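Local structure of general Secretion Pathway Protein (Vibrio vulnificus, 4G54) at residues A[79-84]-A[120-125]; A[132-137]-A[238-243]. The protein forms a periplasmic part of the type II secretion system, joining a peptidase C39-like domain to a putative peptidoglycan-binding domain, and probably binds the cell wall. One frame throughout, in Å; residues are numbered along the deposited sequence.

Interaction 1 of 2, residues A[79-84]-A[120-125]; sequences LLLTLQ and SLWRGE
Q84 and R123 lie against each other at one end of this contact, their side chains crossing obliquely with amide and guanidinium planes 27° apart. From its root outward, Q84 CB sits over one face of the R123 guanidinium, offset toward the rim, 3.6 Å from NH1. Next, Q84 CG packs on R123 CD at 3.7 Å, and Q84 CD rests near that same methylene. At the tip, Q84 OE1 stays 3.9 Å from R123 NH1, too far for a hydrogen bond, whereas NE2 lies alongside R123 CB and donates to water 1. This water also accepts from the R123 and E125 amides and donates to T82 O. The backbones are tied by Q84 N to L121 O (2.8 Å) and by T82 N to E125 O. Here the chain leaves helix 115-121, rounds a corner at G124 and enters strand 125-131, which pairs antiparallel with strand 79-85 in the central sheet of the C39-like domain. The corner is braced by W122: its NE1 donates to E125 O (2.9 Å) in the indole plane, on the opposite face of that carbonyl from T82 N. CG of W122 is anti to the backbone N (chi1 179°), and the ring edge brings CD1 to 3.2 Å from T82 O, while L81 and L83 cross the tryptophan side chain at about a right angle. T82 OG1 donates to E125 OE2 on its anti side (2.6 Å); the same oxygen forms salt bridges with R30 and R89, which probably stabilise its negative charge.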
ATOM      1  N   LEU A  79      -1.453   6.575  -0.716  1.00 17.13           N
ATOM      2  CA  LEU A  79      -2.376   6.629   0.435  1.00 15.73           C
ATOM      3  C   LEU A  79      -3.546   7.470   0.087  1.00 16.92           C
ATOM      4  O   LEU A  79      -3.494   8.320  -0.891  1.00 18.06           O
ATOM      5  CB  LEU A  79      -1.652   7.380   1.636  1.00 15.59           C
ATOM      6  CG  LEU A  79      -0.473   6.599   2.202  1.00 17.82           C
ATOM      7  CD1 LEU A  79       0.182   7.432   3.277  1.00 20.22           C
ATOM      8  CD2 LEU A  79      -0.860   5.281   2.858  1.00 19.07           C
ATOM      9  N   LEU A  80      -4.650   7.359   0.875  1.00 14.93           N
ATOM     10  CA  LEU A  80      -5.792   8.308   0.714  1.00 16.07           C
ATOM     11  C   LEU A  80      -5.689   9.353   1.849  1.00 17.35           C
ATOM     12  O   LEU A  80      -5.579   8.927   3.036  1.00 18.84           O
ATOM     13  CB  LEU A  80      -7.115   7.545   0.831  1.00 16.37           C
ATOM     14  CG  LEU A  80      -8.374   8.432   0.573  1.00 18.09           C
ATOM     15  CD1 LEU A  80      -8.479   8.778  -0.967  1.00 19.69           C
ATOM     16  CD2 LEU A  80      -9.604   7.587   1.007  1.00 19.46           C
ATOM     17  N   LEU A  81      -5.632  10.643   1.476  1.00 18.25           N
ATOM     18  CA  LEU A  81      -5.482  11.692   2.500  1.00 18.07           C
ATOM     19  C   LEU A  81      -6.893  12.184   2.840  1.00 19.97           C
ATOM     20  O   LEU A  81      -7.711  12.437   1.958  1.00 20.27           O
ATOM     21  CB  LEU A  81      -4.681  12.895   1.959  1.00 18.65           C
ATOM     22  CG  LEU A  81      -3.288  12.522   1.456  1.00 18.94           C
ATOM     23  CD1 LEU A  81      -2.601  13.854   1.090  1.00 23.40           C
ATOM     24  CD2 LEU A  81      -2.500  11.743   2.490  1.00 20.45           C
ATOM     25  N   THR A  82      -7.192  12.400   4.118  1.00 19.36           N
ATOM     26  CA  THR A  82      -8.428  13.067   4.526  1.00 20.87           C
ATOM     27  C   THR A  82      -8.106  14.539   4.582  1.00 22.65           C
ATOM     28  O   THR A  82      -7.218  14.966   5.396  1.00 22.64           O
ATOM     29  CB  THR A  82      -8.904  12.544   5.914  1.00 21.81           C
ATOM     30  OG1 THR A  82      -9.133  11.106   5.865  1.00 22.38           O
ATOM     31  CG2 THR A  82     -10.258  13.246   6.326  1.00 23.43           C
ATOM     32  N   LEU A  83      -8.874  15.341   3.839  1.00 22.91           N
ATOM     33  CA  LEU A  83      -8.716  16.819   3.913  1.00 25.39           C
ATOM     34  C   LEU A  83      -9.875  17.382   4.757  1.00 28.67           C
ATOM     35  O   LEU A  83     -10.997  16.850   4.723  1.00 29.49           O
ATOM     36  CB  LEU A  83      -8.694  17.404   2.516  1.00 26.21           C
ATOM     37  CG  LEU A  83      -7.598  16.848   1.564  1.00 25.53           C
ATOM     38  CD1 LEU A  83      -7.587  17.677   0.253  1.00 30.95           C
ATOM     39  CD2 LEU A  83      -6.244  16.870   2.244  1.00 25.24           C
ATOM     40  N   GLN A  84      -9.597  18.406   5.567  1.00 31.87           N
ATOM     41  CA  GLN A  84     -10.642  18.946   6.449  1.00 36.91           C
ATOM     42  C   GLN A  84     -10.582  20.463   6.247  1.00 39.69           C
ATOM     43  O   GLN A  84      -9.492  21.031   6.152  1.00 38.08           O
ATOM     44  CB  GLN A  84     -10.497  18.499   7.957  1.00 39.20           C
ATOM     45  CG  GLN A  84      -9.603  17.189   8.208  1.00 43.07           C
ATOM     46  CD  GLN A  84      -9.919  16.249   9.440  1.00 47.18           C
ATOM     47  OE1 GLN A  84     -10.878  16.489  10.212  1.00 47.77           O
ATOM     48  NE2 GLN A  84      -9.087  15.140   9.597  1.00 36.94           N
ATOM     49  N   SER A 120      -2.368  23.221   4.907  1.00 26.91           N
ATOM     50  CA  SER A 120      -3.530  24.025   5.188  1.00 28.14           C
ATOM     51  C   SER A 120      -4.860  23.215   5.216  1.00 27.31           C
ATOM     52  O   SER A 120      -5.826  23.640   5.869  1.00 29.59           O
ATOM     53  CB  SER A 120      -3.532  25.227   4.234  1.00 29.67           C
ATOM     54  OG  SER A 120      -3.973  24.765   2.979  1.00 32.85           O
ATOM     55  N   LEU A 121      -4.843  22.007   4.642  1.00 25.11           N
ATOM     56  CA  LEU A 121      -6.040  21.225   4.458  1.00 25.52           C
ATOM     57  C   LEU A 121      -5.902  19.826   5.131  1.00 26.03           C
ATOM     58  O   LEU A 121      -6.913  19.198   5.439  1.00 26.51           O
ATOM     59  CB  LEU A 121      -6.271  21.030   2.952  1.00 26.89           C
ATOM     60  CG  LEU A 121      -6.707  22.350   2.203  1.00 26.78           C
ATOM     61  CD1 LEU A 121      -7.078  22.032   0.784  1.00 31.10           C
ATOM     62  CD2 LEU A 121      -7.901  23.030   2.916  1.00 32.99           C
ATOM     63  N   TRP A 122      -4.685  19.322   5.334  1.00 25.88           N
ATOM     64  CA  TRP A 122      -4.519  17.940   5.837  1.00 24.88           C
ATOM     65  C   TRP A 122      -4.184  18.017   7.323  1.00 26.17           C
ATOM     66  O   TRP A 122      -3.215  18.749   7.708  1.00 27.62           O
ATOM     67  CB  TRP A 122      -3.396  17.249   5.065  1.00 25.48           C
ATOM     68  CG  TRP A 122      -3.138  15.838   5.511  1.00 22.90           C
ATOM     69  CD1 TRP A 122      -4.038  14.757   5.529  1.00 20.34           C
ATOM     70  CD2 TRP A 122      -1.883  15.343   5.986  1.00 20.84           C
ATOM     71  NE1 TRP A 122      -3.342  13.621   5.966  1.00 20.98           N
ATOM     72  CE2 TRP A 122      -2.053  13.975   6.315  1.00 21.33           C
ATOM     73  CE3 TRP A 122      -0.646  15.964   6.251  1.00 22.65           C
ATOM     74  CZ2 TRP A 122      -1.026  13.181   6.826  1.00 21.61           C
ATOM     75  CZ3 TRP A 122       0.377  15.189   6.804  1.00 23.20           C
ATOM     76  CH2 TRP A 122       0.203  13.785   7.032  1.00 22.39           C
ATOM     77  N   ARG A 123      -4.920  17.248   8.146  1.00 26.26           N
ATOM     78  CA  ARG A 123      -4.703  17.257   9.586  1.00 27.63           C
ATOM     79  C   ARG A 123      -4.091  15.951  10.089  1.00 27.12           C
ATOM     80  O   ARG A 123      -3.974  15.712  11.285  1.00 29.51           O
ATOM     81  CB  ARG A 123      -5.993  17.600  10.362  1.00 30.30           C
ATOM     82  CG  ARG A 123      -6.501  19.034  10.060  1.00 35.77           C
ATOM     83  CD  ARG A 123      -7.865  19.332  10.738  1.00 49.45           C
ATOM     84  NE  ARG A 123      -8.451  20.595  10.241  1.00 57.85           N
ATOM     85  CZ  ARG A 123      -9.719  21.023  10.404  1.00 61.61           C
ATOM     86  NH1 ARG A 123     -10.637  20.301  11.049  1.00 62.13           N
ATOM     87  NH2 ARG A 123     -10.079  22.199   9.890  1.00 63.11           N
ATOM     88  N   GLY A 124      -3.604  15.135   9.189  1.00 23.98           N
ATOM     89  CA  GLY A 124      -2.880  13.941   9.628  1.00 23.11           C
ATOM     90  C   GLY A 124      -3.511  12.654   9.213  1.00 21.91           C
ATOM     91  O   GLY A 124      -2.852  11.613   9.265  1.00 22.39           O
ATOM     92  N   GLU A 125      -4.795  12.664   8.935  1.00 20.54           N
ATOM     93  CA  GLU A 125      -5.449  11.356   8.787  1.00 21.60           C
ATOM     94  C   GLU A 125      -5.174  10.791   7.401  1.00 21.22           C
ATOM     95  O   GLU A 125      -5.288  11.541   6.405  1.00 21.40           O
ATOM     96  CB  GLU A 125      -6.967  11.521   8.948  1.00 23.60           C
ATOM     97  CG  GLU A 125      -7.570  10.153   8.993  1.00 26.25           C
ATOM     98  CD  GLU A 125      -9.058  10.205   9.202  1.00 31.99           C
ATOM     99  OE1 GLU A 125      -9.466  10.235  10.371  1.00 32.56           O
ATOM    100  OE2 GLU A 125      -9.794  10.172   8.238  1.00 28.15           O
TER
HETATM  101  O   HOH W   1      -6.655  14.914   7.971  1.00 14.95           O
HETATM  102  O   HOH W   2      -7.303  21.828   7.957  1.00 32.77           O

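Interaction 2 of 2, residues A[132-137]-A[238-243]; sequences MPLRET and TYPLAE
P133 and Y239 have the nearest pair of CA atoms, 5.4 Å apart, between two irregular segments that meet through side chains and carbonyl oxygens rather than paired strands. The Y239 ring lies beside residues 132-135. Its CD1 comes to 3.1 Å from P133 O, which approaches obliquely, and CE1 has M132 O at the ring edge, near its plane. The phenol then reaches R135: Y239 CE1 touches R135 CG at 3.7 Å, and Y239 OH stands over the centre of one guanidinium face, 3.1 Å from R135 CZ. Ring and guanidinium planes are 63° apart, and the hydroxyl lies above the three nitrogens at angles too poor for hydrogen bonding. Such a placement of a hydroxyl oxygen over a cation is probably favourable electrostatically. The guanidinium is held by other partners: NE donates to M132 O (2.9 Å) in the planes of both groups, while NH1 and NH2 bond S56 OG and I59 O. The R135 chain bends at chi2 (-110°), which sets CD off the extended path. Farther along, P240 adds apolar contacts: its CD meets P133 CB at 3.9 Å and also lies near P133 O, and its CG meets L134 CD2 at 3.8 Å. This is surface packing of the C-terminal tail on the connection between strand 125-131 and helix 145-158. On the sheet side, R135 touches Q61 of strand 60-66 and Y239 touches I59 just before it. Toward the helices, the L134 side chain touches A146 and L150 of helix 145-158 and L196 of helix 193-202.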
ATOM      1  N   MET A 132      -1.766  -7.876   1.470  1.00 16.24           N
ATOM      2  CA  MET A 132      -1.127  -8.656   2.571  1.00 15.68           C
ATOM      3  C   MET A 132      -1.602 -10.070   2.440  1.00 16.49           C
ATOM      4  O   MET A 132      -2.396 -10.540   3.222  1.00 16.87           O
ATOM      5  CB  MET A 132      -1.457  -8.011   3.942  1.00 18.22           C
ATOM      6  CG  MET A 132      -0.585  -8.780   4.965  1.00 15.99           C
ATOM      7  SD  MET A 132      -0.823  -7.822   6.526  1.00 27.91           S
ATOM      8  CE  MET A 132       0.184  -8.879   7.494  1.00 25.94           C
ATOM      9  N   PRO A 133      -1.056 -10.833   1.489  1.00 15.28           N
ATOM     10  CA  PRO A 133      -1.434 -12.236   1.325  1.00 15.82           C
ATOM     11  C   PRO A 133      -0.954 -13.178   2.409  1.00 16.19           C
ATOM     12  O   PRO A 133      -1.534 -14.273   2.541  1.00 19.17           O
ATOM     13  CB  PRO A 133      -0.777 -12.603   0.013  1.00 17.42           C
ATOM     14  CG  PRO A 133       0.478 -11.744  -0.106  1.00 17.92           C
ATOM     15  CD  PRO A 133      -0.159 -10.412   0.416  1.00 15.82           C
ATOM     16  N   LEU A 134       0.050 -12.739   3.208  1.00 16.36           N
ATOM     17  CA  LEU A 134       0.623 -13.623   4.233  1.00 15.82           C
ATOM     18  C   LEU A 134       0.207 -13.160   5.605  1.00 16.11           C
ATOM     19  O   LEU A 134       0.623 -12.066   6.066  1.00 17.61           O
ATOM     20  CB  LEU A 134       2.156 -13.709   4.161  1.00 16.02           C
ATOM     21  CG  LEU A 134       2.670 -14.023   2.768  1.00 15.90           C
ATOM     22  CD1 LEU A 134       4.281 -14.172   2.820  1.00 17.55           C
ATOM     23  CD2 LEU A 134       2.082 -15.421   2.341  1.00 19.03           C
ATOM     24  N   ARG A 135      -0.698 -13.902   6.210  1.00 16.72           N
ATOM     25  CA  ARG A 135      -1.322 -13.412   7.454  1.00 17.39           C
ATOM     26  C   ARG A 135      -1.152 -14.419   8.562  1.00 16.04           C
ATOM     27  O   ARG A 135      -1.789 -14.249   9.618  1.00 17.57           O
ATOM     28  CB  ARG A 135      -2.854 -13.257   7.256  1.00 20.04           C
ATOM     29  CG  ARG A 135      -3.182 -12.255   6.118  1.00 25.67           C
ATOM     30  CD  ARG A 135      -3.740 -11.043   6.602  1.00 28.16           C
ATOM     31  NE  ARG A 135      -4.170 -10.179   5.486  1.00 22.20           N
ATOM     32  CZ  ARG A 135      -5.268  -9.478   5.497  1.00 21.92           C
ATOM     33  NH1 ARG A 135      -6.091  -9.561   6.560  1.00 23.79           N
ATOM     34  NH2 ARG A 135      -5.536  -8.641   4.446  1.00 19.57           N
ATOM     35  N   GLU A 136      -0.343 -15.462   8.322  1.00 15.23           N
ATOM     36  CA  GLU A 136      -0.036 -16.458   9.363  1.00 15.46           C
ATOM     37  C   GLU A 136       1.467 -16.703   9.491  1.00 15.93           C
ATOM     38  O   GLU A 136       2.230 -16.560   8.492  1.00 15.98           O
ATOM     39  CB  GLU A 136      -0.687 -17.804   9.000  1.00 17.09           C
ATOM     40  CG  GLU A 136      -2.171 -17.607   9.033  1.00 22.45           C
ATOM     41  CD  GLU A 136      -2.969 -18.852   8.651  1.00 32.55           C
ATOM     42  OE1 GLU A 136      -2.677 -19.964   9.126  1.00 38.18           O
ATOM     43  OE2 GLU A 136      -4.034 -18.671   7.988  1.00 36.32           O
ATOM     44  N   THR A 137       1.902 -17.095  10.694  1.00 14.86           N
ATOM     45  CA  THR A 137       3.324 -17.246  10.864  1.00 14.38           C
ATOM     46  C   THR A 137       3.924 -18.353  10.034  1.00 14.68           C
ATOM     47  O   THR A 137       3.363 -19.466   9.994  1.00 16.84           O
ATOM     48  CB  THR A 137       3.569 -17.502  12.376  1.00 14.80           C
ATOM     49  OG1 THR A 137       3.152 -16.299  13.056  1.00 16.57           O
ATOM     50  CG2 THR A 137       5.012 -17.786  12.667  1.00 15.47           C
ATOM     51  N   THR A 238      -8.318 -15.200  -2.212  1.00 25.78           N
ATOM     52  CA  THR A 238      -7.846 -16.417  -1.593  1.00 24.74           C
ATOM     53  C   THR A 238      -6.400 -16.064  -1.175  1.00 24.72           C
ATOM     54  O   THR A 238      -5.748 -15.191  -1.816  1.00 26.28           O
ATOM     55  CB  THR A 238      -7.838 -17.647  -2.586  1.00 27.50           C
ATOM     56  OG1 THR A 238      -7.017 -17.247  -3.659  1.00 32.50           O
ATOM     57  CG2 THR A 238      -9.225 -17.918  -3.085  1.00 30.74           C
ATOM     58  N   TYR A 239      -5.983 -16.719  -0.093  1.00 24.80           N
ATOM     59  CA  TYR A 239      -4.614 -16.564   0.482  1.00 25.93           C
ATOM     60  C   TYR A 239      -3.788 -17.791   0.079  1.00 25.16           C
ATOM     61  O   TYR A 239      -4.343 -18.904   0.051  1.00 26.78           O
ATOM     62  CB  TYR A 239      -4.751 -16.599   2.023  1.00 27.28           C
ATOM     63  CG  TYR A 239      -5.350 -15.368   2.614  1.00 34.72           C
ATOM     64  CD1 TYR A 239      -4.660 -14.141   2.555  1.00 36.32           C
ATOM     65  CD2 TYR A 239      -6.604 -15.425   3.288  1.00 39.22           C
ATOM     66  CE1 TYR A 239      -5.172 -12.971   3.121  1.00 34.69           C
ATOM     67  CE2 TYR A 239      -7.155 -14.204   3.887  1.00 39.59           C
ATOM     68  CZ  TYR A 239      -6.416 -12.976   3.771  1.00 35.86           C
ATOM     69  OH  TYR A 239      -6.923 -11.751   4.271  1.00 35.28           O
ATOM     70  N   PRO A 240      -2.470 -17.658  -0.084  1.00 23.10           N
ATOM     71  CA  PRO A 240      -1.618 -18.847  -0.383  1.00 25.46           C
ATOM     72  C   PRO A 240      -1.449 -19.698   0.851  1.00 27.03           C
ATOM     73  O   PRO A 240      -1.309 -19.104   1.983  1.00 26.59           O
ATOM     74  CB  PRO A 240      -0.293 -18.267  -0.844  1.00 26.16           C
ATOM     75  CG  PRO A 240      -0.263 -16.846  -0.293  1.00 25.03           C
ATOM     76  CD  PRO A 240      -1.723 -16.386  -0.107  1.00 22.71           C
ATOM     77  N   LEU A 241      -1.417 -21.023   0.696  1.00 28.58           N
ATOM     78  CA  LEU A 241      -1.305 -21.753   1.979  1.00 30.13           C
ATOM     79  C   LEU A 241       0.090 -22.169   2.251  1.00 28.16           C
ATOM     80  O   LEU A 241       0.929 -22.213   1.366  1.00 25.95           O
ATOM     81  CB  LEU A 241      -2.187 -22.968   2.066  1.00 33.63           C
ATOM     82  CG  LEU A 241      -3.664 -22.603   2.146  1.00 38.73           C
ATOM     83  CD1 LEU A 241      -4.310 -23.851   1.551  1.00 40.82           C
ATOM     84  CD2 LEU A 241      -4.185 -22.237   3.551  1.00 42.72           C
ATOM     85  N   ALA A 242       0.366 -22.457   3.520  1.00 29.27           N
ATOM     86  CA  ALA A 242       1.489 -23.261   3.846  1.00 29.58           C
ATOM     87  C   ALA A 242       1.141 -24.332   4.862  1.00 32.50           C
ATOM     88  O   ALA A 242       0.138 -24.223   5.616  1.00 33.82           O
ATOM     89  CB  ALA A 242       2.738 -22.488   4.309  1.00 33.23           C
ATOM     90  N   GLU A 243       1.927 -25.369   4.830  1.00 33.40           N
ATOM     91  CA  GLU A 243       1.687 -26.521   5.676  1.00 34.97           C
ATOM     92  C   GLU A 243       2.933 -26.866   6.434  1.00 35.56           C
ATOM     93  O   GLU A 243       4.064 -26.547   6.024  1.00 31.04           O
ATOM     94  CB  GLU A 243       1.189 -27.734   4.826  1.00 38.45           C
ATOM     95  CG  GLU A 243      -0.084 -27.482   4.006  1.00 43.31           C
ATOM     96  CD  GLU A 243      -0.474 -28.681   3.140  1.00 55.19           C
ATOM     97  OE1 GLU A 243       0.444 -29.432   2.683  1.00 56.85           O
ATOM     98  OE2 GLU A 243      -1.699 -28.876   2.898  1.00 58.32           O
TER

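Overall arrangement
Interaction 1 comes first along the chain, and interaction 2 follows; their centres are 33 Å apart, on opposite sides of the chain's centre, and their nearest atoms about 13 Å apart. Strand 125-131 connects them: it starts at the end of interaction 1, runs through the six-stranded antiparallel sheet between strands 60-66 and 79-85, and delivers the chain to 132-137. Interaction 1 is thus a largely buried contact within the C39-like domain, whereas interaction 2 lies at the surface where that sheet gives way to the helices of the putative peptidoglycan-binding domain. There the C-terminal tail, returning after strand 233-234, packs beside what is probably the interdomain connection, touching both sheet and helix sides.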